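SnoaL-like domain-containing protein (Burkholderia thailandensis E264, PDB 3H3H) is of unknown function but belongs to the SnoaL-like family of the NTF2 clan, whose cone-shaped alpha+beta fold commonly encloses a ligand pocket. Local coordinates at residues B[24-27]-B[28-32]. Residues are numbered along the deposited sequence; the frame is centred on the assembly and turned at random.
Sequences HDLD and AILSH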
# COMPACT_ATOMS: atom_id res chain seq x y z
N HIS B 24 -9.64 -15.10 -14.91
CA HIS B 24 -8.59 -15.10 -15.93
C HIS B 24 -9.01 -14.33 -17.20
O HIS B 24 -8.80 -14.78 -18.37
CB HIS B 24 -8.19 -16.51 -16.29
CG HIS B 24 -7.89 -17.38 -15.12
ND1 HIS B 24 -8.30 -18.69 -15.06
CD2 HIS B 24 -7.25 -17.14 -13.94
CE1 HIS B 24 -7.93 -19.22 -13.91
NE2 HIS B 24 -7.26 -18.31 -13.23
N ASP B 25 -9.66 -13.19 -16.95
CA ASP B 25 -10.32 -12.40 -17.96
C ASP B 25 -9.53 -11.11 -18.05
O ASP B 25 -9.76 -10.16 -17.33
CB ASP B 25 -11.76 -12.12 -17.55
CG ASP B 25 -12.57 -11.44 -18.61
OD1 ASP B 25 -11.99 -10.77 -19.49
OD2 ASP B 25 -13.80 -11.49 -18.49
N LEU B 26 -8.55 -11.11 -18.93
CA LEU B 26 -7.66 -9.99 -19.02
C LEU B 26 -8.40 -8.70 -19.44
O LEU B 26 -8.08 -7.61 -19.00
CB LEU B 26 -6.45 -10.30 -19.88
CG LEU B 26 -5.39 -9.21 -19.92
CD1 LEU B 26 -4.88 -8.82 -18.50
CD2 LEU B 26 -4.21 -9.68 -20.74
N ASP B 27 -9.35 -8.81 -20.37
CA ASP B 27 -10.12 -7.61 -20.69
C ASP B 27 -10.78 -7.05 -19.44
O ASP B 27 -10.77 -5.85 -19.25
CB ASP B 27 -11.18 -7.95 -21.74
CG ASP B 27 -11.95 -6.74 -22.18
OD1 ASP B 27 -11.32 -5.93 -22.92
OD2 ASP B 27 -13.14 -6.63 -21.83
N ALA B 28 -11.34 -7.90 -18.59
CA ALA B 28 -12.00 -7.40 -17.39
C ALA B 28 -10.99 -6.75 -16.44
O ALA B 28 -11.24 -5.70 -15.84
CB ALA B 28 -12.75 -8.55 -16.68
N ILE B 29 -9.88 -7.41 -16.27
CA ILE B 29 -8.81 -6.87 -15.41
C ILE B 29 -8.42 -5.46 -15.87
O ILE B 29 -8.45 -4.52 -15.06
CB ILE B 29 -7.58 -7.77 -15.42
CG1 ILE B 29 -7.89 -9.14 -14.77
CG2 ILE B 29 -6.40 -7.10 -14.70
CD1 ILE B 29 -6.86 -10.19 -15.22
N LEU B 30 -8.12 -5.34 -17.16
CA LEU B 30 -7.57 -4.10 -17.75
C LEU B 30 -8.61 -3.00 -17.76
O LEU B 30 -8.24 -1.83 -17.84
CB LEU B 30 -6.98 -4.34 -19.13
CG LEU B 30 -5.63 -5.04 -19.13
CD1 LEU B 30 -5.15 -5.40 -20.48
CD2 LEU B 30 -4.55 -4.18 -18.46
N SER B 31 -9.90 -3.35 -17.70
CA SER B 31 -10.98 -2.38 -17.71
C SER B 31 -10.87 -1.46 -16.50
O SER B 31 -11.37 -0.37 -16.54
CB SER B 31 -12.36 -3.03 -17.74
OG SER B 31 -12.70 -3.59 -16.48
N HIS B 32 -10.18 -1.90 -15.45
CA HIS B 32 -10.10 -1.15 -14.26
C HIS B 32 -8.98 -0.10 -14.29
O HIS B 32 -8.85 0.64 -13.35
CB HIS B 32 -9.84 -2.07 -13.08
CG HIS B 32 -11.02 -2.95 -12.81
ND1 HIS B 32 -12.20 -2.46 -12.30
CD2 HIS B 32 -11.25 -4.24 -13.17
CE1 HIS B 32 -13.09 -3.44 -12.25
NE2 HIS B 32 -12.55 -4.52 -12.79
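A28 meets the N-cap residue D25 through both its backbone and its methyl group: A28 N donates to D25 OD1 (3.1 Å), capping the short helix 26-30. The N-H reaches the oxygen from above the carboxylate plane, 67° out of it. With CG anti to the backbone N (chi1 -173°), the D25 carboxylate leans forward over the first turn and also lies against the methyl of A28, D25 CG to A28 CB 3.5 Å. The acidic cap at this end should suit the helix dipole. Along the flank, L26 and L30 cross at an angle, L26 CG lying 3.9 Å from L30 CD1. L26 CD1 also approaches I29 CD1 at 4.1 Å, so this leucine touches the side chains three and four residues ahead. The carbonyl of D25 is used as well: I29 N donates to D25 O at 2.9 Å. One residue on, L30 N bonds to L26 O (2.9 Å), and the weak S31 N to D27 O bond follows. At the far end S31 OG turns back to donate to A28 O (2.6 Å), its chi1 of 74° setting the hydroxyl between the backbone N and the carbonyl carbon. Just before the cap, a Schellman motif at H24 closes helix 7-22, and H24 NE2 is held by L75 O. A28 and I29 pack on A20 of helix 7-22, while L26 and I29 meet W65 of helix 58-71; I29 is buried, its side chain about 7 Å from an unidentified bound ligand. Beyond the helix, H32 pairs through its backbone with V113 of strand 113-121.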